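Long-range contacts in thermophilic dibenzothiophene desulfurization enzyme C (Paenibacillus sp. A11-2, PDB 5XB8), which probably catalyses the FMNH2- and O2-dependent oxidation of dibenzothiophene at sulfur, to the 5-oxide and on to the 5,5-dioxide, as a member of the DszC flavin monooxygenase family: residues 169-174 with 184-189; 91-96 with 249-254; 258-263 with 346-351. All coordinates share one frame; numbering follows the deposited sequence.

Contact 1 (169-174 with 184-189)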
# COMPACT_ATOMS: atom_id res chain seq x y z
N LEU A 169 26.03 26.93 15.38
CA LEU A 169 26.98 25.88 15.05
C LEU A 169 27.25 25.99 13.56
O LEU A 169 26.35 25.80 12.74
CB LEU A 169 26.43 24.52 15.42
CG LEU A 169 27.28 23.31 15.05
CD1 LEU A 169 28.64 23.39 15.72
CD2 LEU A 169 26.53 22.06 15.47
N VAL A 170 28.49 26.34 13.22
CA VAL A 170 28.88 26.70 11.86
C VAL A 170 29.93 25.72 11.36
O VAL A 170 30.84 25.35 12.10
CB VAL A 170 29.43 28.14 11.84
CG1 VAL A 170 29.95 28.52 10.47
CG2 VAL A 170 28.34 29.12 12.29
N PHE A 171 29.81 25.32 10.09
CA PHE A 171 30.78 24.46 9.43
C PHE A 171 31.32 25.16 8.19
O PHE A 171 30.58 25.84 7.47
CB PHE A 171 30.17 23.11 9.02
CG PHE A 171 29.62 22.32 10.17
CD1 PHE A 171 28.38 22.62 10.73
CD2 PHE A 171 30.34 21.28 10.70
CE1 PHE A 171 27.90 21.88 11.80
CE2 PHE A 171 29.86 20.54 11.77
CZ PHE A 171 28.66 20.84 12.32
N ALA A 172 32.61 24.98 7.95
CA ALA A 172 33.27 25.52 6.77
C ALA A 172 34.38 24.57 6.35
O ALA A 172 34.79 23.69 7.11
CB ALA A 172 33.83 26.92 7.04
N VAL A 173 34.86 24.75 5.13
CA VAL A 173 35.96 23.97 4.59
C VAL A 173 37.18 24.88 4.48
O VAL A 173 37.07 26.02 4.02
CB VAL A 173 35.60 23.37 3.22
CG1 VAL A 173 36.78 22.67 2.61
CG2 VAL A 173 34.45 22.40 3.38
N THR A 174 38.34 24.37 4.90
CA THR A 174 39.53 25.22 4.93
C THR A 174 39.99 25.57 3.52
O THR A 174 39.90 24.76 2.59
CB THR A 174 40.68 24.53 5.68
OG1 THR A 174 40.92 23.23 5.11
CG2 THR A 174 40.37 24.39 7.16
N ILE A 184 37.20 20.08 7.22
CA ILE A 184 35.98 20.65 7.79
C ILE A 184 36.30 21.26 9.15
O ILE A 184 36.72 20.54 10.07
CB ILE A 184 34.86 19.61 7.90
CG1 ILE A 184 34.43 19.12 6.51
CG2 ILE A 184 33.66 20.21 8.66
CD1 ILE A 184 33.49 17.94 6.55
N VAL A 185 36.08 22.57 9.27
CA VAL A 185 36.13 23.25 10.56
C VAL A 185 34.71 23.39 11.07
O VAL A 185 33.78 23.68 10.30
CB VAL A 185 36.80 24.65 10.46
CG1 VAL A 185 38.23 24.52 10.04
CG2 VAL A 185 36.07 25.53 9.49
N ALA A 186 34.53 23.18 12.37
CA ALA A 186 33.27 23.46 13.05
C ALA A 186 33.55 24.44 14.18
O ALA A 186 34.57 24.33 14.86
CB ALA A 186 32.64 22.20 13.61
N ALA A 187 32.62 25.36 14.40
CA ALA A 187 32.80 26.34 15.46
C ALA A 187 31.44 26.70 16.04
O ALA A 187 30.40 26.49 15.42
CB ALA A 187 33.51 27.59 14.96
N LEU A 188 31.47 27.23 17.26
CA LEU A 188 30.28 27.69 17.97
C LEU A 188 30.45 29.19 18.17
O LEU A 188 31.28 29.61 18.98
CB LEU A 188 30.14 26.96 19.30
CG LEU A 188 28.82 26.46 19.88
CD1 LEU A 188 28.70 26.94 21.30
CD2 LEU A 188 27.60 26.80 19.08
N ILE A 189 29.70 30.01 17.43
CA ILE A 189 29.95 31.45 17.47
C ILE A 189 28.69 32.24 17.81
O ILE A 189 27.56 31.77 17.57
CB ILE A 189 30.54 31.95 16.14
CG1 ILE A 189 29.52 31.83 15.00
CG2 ILE A 189 31.83 31.20 15.81
CD1 ILE A 189 29.98 32.53 13.73
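V170 and A187 bond to each other through both their backbone N-H and C=O groups, and A172 and V185 do the same two residues along. These are the two hydrogen-bonded pairs of an antiparallel ladder. The straightest of the four bonds runs from V170 N to A187 O, 2.9 Å at an N-H...O angle of 173°; the shortest runs from V185 N to A172 O at 2.8 Å, its donor tilted 20° from the carbonyl plane. Between them lies the non-hydrogen-bonded pair F171 and A186, where F171 CA-H leans on V185 O at 3.2 Å and A186 CA-H on V170 O, so each of these carbonyls also receives a weak CA-H contact.

The packing divides between the two sheet faces. On the face of L169, F171 and A186, the F171 ring takes A186 CB obliquely against its CE2 at 3.7 Å, while I184 CG2 sits 4.0 Å from CD2 at the ring edge. Y100 of helix 85-104 meets this ring edge-to-face. On the other face V185 uses both methyls: CG2, lying between backbone N and carbonyl carbon, reaches A172 CB at 3.6 Å, and CG1 meets T174 CG2 at 3.6 Å. T174 OG1 turns elsewhere, hydrogen-bonded to G180 O and R183 N. Towards the other end, I189 CG1 and CD1 cross V170 CG2 at van der Waals range.

The strand directions lie at 153°, antiparallel with the departure from 180° that sheet twist brings, and the two strands form a beta hairpin; this one, 167-174 with 184-190, belongs to the beta domain at the middle of the acyl-CoA dehydrogenase fold and places F171 beside the FMN-binding S128.

Contact 2 (91-96 with 249-254)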
# COMPACT_ATOMS: atom_id res chain seq x y z
N PHE A 91 13.38 22.86 18.84
CA PHE A 91 13.77 22.25 20.10
C PHE A 91 14.63 21.02 19.84
O PHE A 91 15.71 20.86 20.43
CB PHE A 91 12.51 21.90 20.87
CG PHE A 91 12.74 21.29 22.24
CD1 PHE A 91 13.12 22.08 23.31
CD2 PHE A 91 12.48 19.95 22.45
CE1 PHE A 91 13.30 21.54 24.55
CE2 PHE A 91 12.65 19.39 23.69
CZ PHE A 91 13.06 20.20 24.76
N GLY A 92 14.17 20.13 18.96
CA GLY A 92 14.95 18.94 18.66
C GLY A 92 16.30 19.25 18.05
O GLY A 92 17.32 18.65 18.41
N TYR A 93 16.35 20.18 17.10
CA TYR A 93 17.64 20.44 16.48
C TYR A 93 18.59 21.18 17.43
O TYR A 93 19.81 21.07 17.28
CB TYR A 93 17.49 21.18 15.16
CG TYR A 93 18.48 20.59 14.17
CD1 TYR A 93 18.25 19.33 13.62
CD2 TYR A 93 19.68 21.21 13.89
CE1 TYR A 93 19.18 18.74 12.75
CE2 TYR A 93 20.62 20.63 13.02
CZ TYR A 93 20.35 19.39 12.46
OH TYR A 93 21.27 18.83 11.59
N HIS A 94 18.06 21.93 18.40
CA HIS A 94 18.91 22.44 19.48
C HIS A 94 19.70 21.30 20.11
O HIS A 94 20.90 21.43 20.38
CB HIS A 94 18.04 23.14 20.53
CG HIS A 94 18.72 23.36 21.85
ND1 HIS A 94 19.49 24.47 22.12
CD2 HIS A 94 18.72 22.62 22.98
CE1 HIS A 94 19.94 24.40 23.36
NE2 HIS A 94 19.49 23.28 23.90
N PHE A 95 19.06 20.14 20.31
CA PHE A 95 19.78 19.03 20.91
C PHE A 95 20.71 18.34 19.94
O PHE A 95 21.75 17.82 20.36
CB PHE A 95 18.79 18.06 21.53
CG PHE A 95 18.17 18.61 22.77
CD1 PHE A 95 18.92 18.73 23.93
CD2 PHE A 95 16.87 19.10 22.75
CE1 PHE A 95 18.36 19.29 25.07
CE2 PHE A 95 16.32 19.65 23.89
CZ PHE A 95 17.07 19.74 25.05
N SER A 96 20.39 18.32 18.64
CA SER A 96 21.38 17.86 17.68
C SER A 96 22.61 18.76 17.73
O SER A 96 23.76 18.28 17.73
CB SER A 96 20.78 17.84 16.27
OG SER A 96 21.79 17.64 15.30
N PRO A 249 23.21 9.11 14.05
CA PRO A 249 22.04 8.36 14.53
C PRO A 249 21.24 9.14 15.56
O PRO A 249 20.01 9.11 15.52
CB PRO A 249 22.64 7.07 15.10
CG PRO A 249 24.13 7.33 15.24
CD PRO A 249 24.46 8.33 14.19
N ILE A 250 21.91 9.87 16.46
CA ILE A 250 21.18 10.72 17.40
C ILE A 250 20.27 11.69 16.64
O ILE A 250 19.09 11.85 16.96
CB ILE A 250 22.18 11.47 18.31
CG1 ILE A 250 22.80 10.50 19.31
CG2 ILE A 250 21.50 12.65 19.02
CD1 ILE A 250 23.96 11.09 20.11
N THR A 251 20.83 12.36 15.65
CA THR A 251 20.10 13.39 14.92
C THR A 251 19.00 12.79 14.05
O THR A 251 17.88 13.33 13.99
CB THR A 251 21.11 14.19 14.09
OG1 THR A 251 22.00 14.86 14.99
CG2 THR A 251 20.43 15.23 13.21
N GLN A 252 19.27 11.67 13.39
CA GLN A 252 18.22 11.05 12.59
C GLN A 252 17.10 10.52 13.46
O GLN A 252 15.95 10.47 13.01
CB GLN A 252 18.83 9.96 11.71
CG GLN A 252 19.74 10.54 10.62
CD GLN A 252 18.94 11.08 9.44
OE1 GLN A 252 17.94 10.49 9.03
NE2 GLN A 252 19.38 12.20 8.88
N LEU A 253 17.40 10.15 14.71
CA LEU A 253 16.33 9.72 15.60
C LEU A 253 15.56 10.92 16.14
O LEU A 253 14.37 10.79 16.48
CB LEU A 253 16.89 8.86 16.74
CG LEU A 253 15.88 8.10 17.62
CD1 LEU A 253 15.07 7.04 16.83
CD2 LEU A 253 16.56 7.42 18.83
N ILE A 254 16.20 12.09 16.20
CA ILE A 254 15.45 13.31 16.50
C ILE A 254 14.40 13.55 15.43
O ILE A 254 13.23 13.82 15.73
CB ILE A 254 16.41 14.51 16.64
CG1 ILE A 254 17.21 14.43 17.94
CG2 ILE A 254 15.61 15.84 16.57
CD1 ILE A 254 18.30 15.43 18.04
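I254 makes the close packing of this contact, laying its CD1 against the backbone of the facing helix, 3.4 Å from G92 O and 3.6 Å from S96 N. G92 has no side chain, which lets the CG2 branch of I254 settle against the same turn, 3.8 Å from G92 O. A few ångströms along, S96 and T251 meet through their hydroxyls, S96 OG to T251 OG1 at 2.8 Å; the carbonyl O of W247 is a further hydrogen-bond partner of T251 OG1. S96 chi1 of 170°, with OG anti to the backbone N, brings the hydroxyl across to T251, and also 3.6 Å above the plane of the Y93 ring, offset toward its rim.

The contact is looser at its two flanks. Of the F95 side chain, CB comes nearest I254 CD1, at 4.4 Å, and the ring leads away towards V73 of helix 70-83. On the other flank the partly exposed Y93 crosses T251 obliquely, CE1 at 3.8 Å from T251 CG2. Replacing T251 by an alanine would probably leave the buried S96 hydroxyl without its cross-helix partner and open a gap beside the Y93 ring.

The segment axes are antiparallel at 177° and come within 9.5 Å, a separation bridged by I254 reaching to the G92 turn and by S96 and T251 meeting midway. This is the packing of an N-terminal-domain helix against the long helix 247-276 in the acyl-CoA dehydrogenase fold, at a point where Y93 is itself an FMN-binding residue.

Contact 3 (258-263 with 346-351)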
# COMPACT_ATOMS: atom_id res chain seq x y z
N LEU A 258 10.21 13.76 15.55
CA LEU A 258 9.36 14.80 14.98
C LEU A 258 8.23 14.17 14.17
O LEU A 258 7.07 14.57 14.30
CB LEU A 258 10.16 15.75 14.09
CG LEU A 258 11.34 16.52 14.69
CD1 LEU A 258 12.02 17.34 13.62
CD2 LEU A 258 10.89 17.44 15.84
N TYR A 259 8.55 13.16 13.36
CA TYR A 259 7.53 12.52 12.54
C TYR A 259 6.51 11.76 13.38
O TYR A 259 5.31 11.81 13.10
CB TYR A 259 8.18 11.58 11.52
CG TYR A 259 9.24 12.25 10.69
CD1 TYR A 259 9.28 13.62 10.55
CD2 TYR A 259 10.20 11.50 10.05
CE1 TYR A 259 10.27 14.24 9.81
CE2 TYR A 259 11.20 12.10 9.30
CZ TYR A 259 11.24 13.46 9.19
OH TYR A 259 12.26 14.01 8.46
N LEU A 260 6.97 11.02 14.39
CA LEU A 260 6.01 10.33 15.26
C LEU A 260 5.18 11.30 16.08
O LEU A 260 4.00 11.04 16.36
CB LEU A 260 6.75 9.36 16.17
CG LEU A 260 7.48 8.22 15.45
CD1 LEU A 260 8.18 7.33 16.47
CD2 LEU A 260 6.53 7.43 14.55
N GLY A 261 5.77 12.43 16.49
CA GLY A 261 5.01 13.45 17.19
C GLY A 261 3.92 14.06 16.32
O GLY A 261 2.76 14.16 16.73
N ILE A 262 4.28 14.46 15.10
CA ILE A 262 3.28 14.97 14.15
C ILE A 262 2.19 13.92 13.93
O ILE A 262 0.99 14.23 13.95
CB ILE A 262 3.96 15.36 12.83
CG1 ILE A 262 4.90 16.54 13.06
CG2 ILE A 262 2.94 15.70 11.75
CD1 ILE A 262 5.85 16.78 11.92
N ALA A 263 2.60 12.67 13.71
CA ALA A 263 1.63 11.59 13.50
C ALA A 263 0.65 11.48 14.66
O ALA A 263 -0.57 11.37 14.44
CB ALA A 263 2.36 10.27 13.31
N ILE A 346 12.36 5.43 8.47
CA ILE A 346 11.63 4.99 7.28
C ILE A 346 10.17 4.73 7.64
O ILE A 346 9.25 5.22 6.97
CB ILE A 346 12.29 3.74 6.68
CG1 ILE A 346 13.64 4.08 6.09
CG2 ILE A 346 11.39 3.14 5.63
CD1 ILE A 346 14.53 2.85 5.86
N VAL A 347 9.95 3.94 8.69
CA VAL A 347 8.59 3.58 9.07
C VAL A 347 7.83 4.83 9.48
O VAL A 347 6.65 4.99 9.13
CB VAL A 347 8.62 2.54 10.20
CG1 VAL A 347 7.26 2.35 10.82
CG2 VAL A 347 9.17 1.20 9.67
N ALA A 348 8.47 5.71 10.25
CA ALA A 348 7.82 6.93 10.71
C ALA A 348 7.49 7.86 9.55
O ALA A 348 6.44 8.52 9.56
CB ALA A 348 8.70 7.64 11.74
N THR A 349 8.38 7.95 8.56
CA THR A 349 8.12 8.76 7.37
C THR A 349 6.88 8.26 6.64
O THR A 349 5.98 9.04 6.32
CB THR A 349 9.34 8.74 6.44
OG1 THR A 349 10.42 9.43 7.06
CG2 THR A 349 9.06 9.39 5.08
N ARG A 350 6.83 6.96 6.35
CA ARG A 350 5.69 6.42 5.62
C ARG A 350 4.41 6.63 6.40
O ARG A 350 3.37 7.00 5.83
CB ARG A 350 5.89 4.94 5.33
CG ARG A 350 6.42 4.62 3.95
CD ARG A 350 7.82 5.14 3.75
NE ARG A 350 8.42 4.62 2.52
CZ ARG A 350 8.54 5.30 1.38
NH1 ARG A 350 9.12 4.73 0.33
NH2 ARG A 350 8.08 6.55 1.28
N LEU A 351 4.47 6.38 7.70
CA LEU A 351 3.28 6.49 8.53
C LEU A 351 2.75 7.92 8.54
O LEU A 351 1.56 8.15 8.32
CB LEU A 351 3.62 6.03 9.94
CG LEU A 351 2.52 6.25 10.98
CD1 LEU A 351 1.26 5.50 10.58
CD2 LEU A 351 3.01 5.80 12.34
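In the C-terminal helical bundle of the acyl-CoA dehydrogenase fold, Y259 and L260 on helix 247-276 pack on A348, T349 and L351 of helix 331-358. The closest apolar approach is L260 CD2 to A348 CB, 3.6 Å. With L260 chi2 at 180° CD1 runs on away from CA, and the other methyl, CD2, is the one that touches A348; the same CD2 lies 4.5 Å from L351 CD2, a much slacker touch. A348 CB also faces Y259, 4.0 Å from its CB and lying near the ring plane at the edge. One methyl thus serves two neighbouring side chains of the facing helix.

The segment axes approach to 8.8 Å and diverge by 32°. The near-parallel direction is consistent with an up-down-up course, with helix 293-324 between the two in sequence and packing its A309 and A313 on L260.

T349 lies alongside Y259 and points the same way. Its OG1 is 3.6 Å from both CD2 and CE2 of the ring, approaching obliquely, and no hydrogen bond joins the pair: T349 OG1 is bonded to K345 O in its own helix, while Y259 OH is bonded to H385 ND1. Elsewhere on helix 331-358, R350 forms a salt bridge with E361 of a third subunit, and V347 packs on V308 of a second.

Contacts 2 and 3 follow one another on helix 247-276: 249-254 meets the N-terminal-domain helix, 258-263 meets helix 331-358, and the contact centres are 14 Å apart. Contact 1 lies in the beta domain, 18 Å from contact 2 between centres and 31 Å from contact 3; contacts 1 and 3 lie on opposite sides of the chain's centre. Contacts 1 and 2 do not touch, their nearest atoms being about 5 Å apart, yet both border the FMN site: the side chains of L169 and Y93 each come within about 4 Å of that of N126. Contact 3 stands further back, the Y259 side chain about 9 Å from that of Y93.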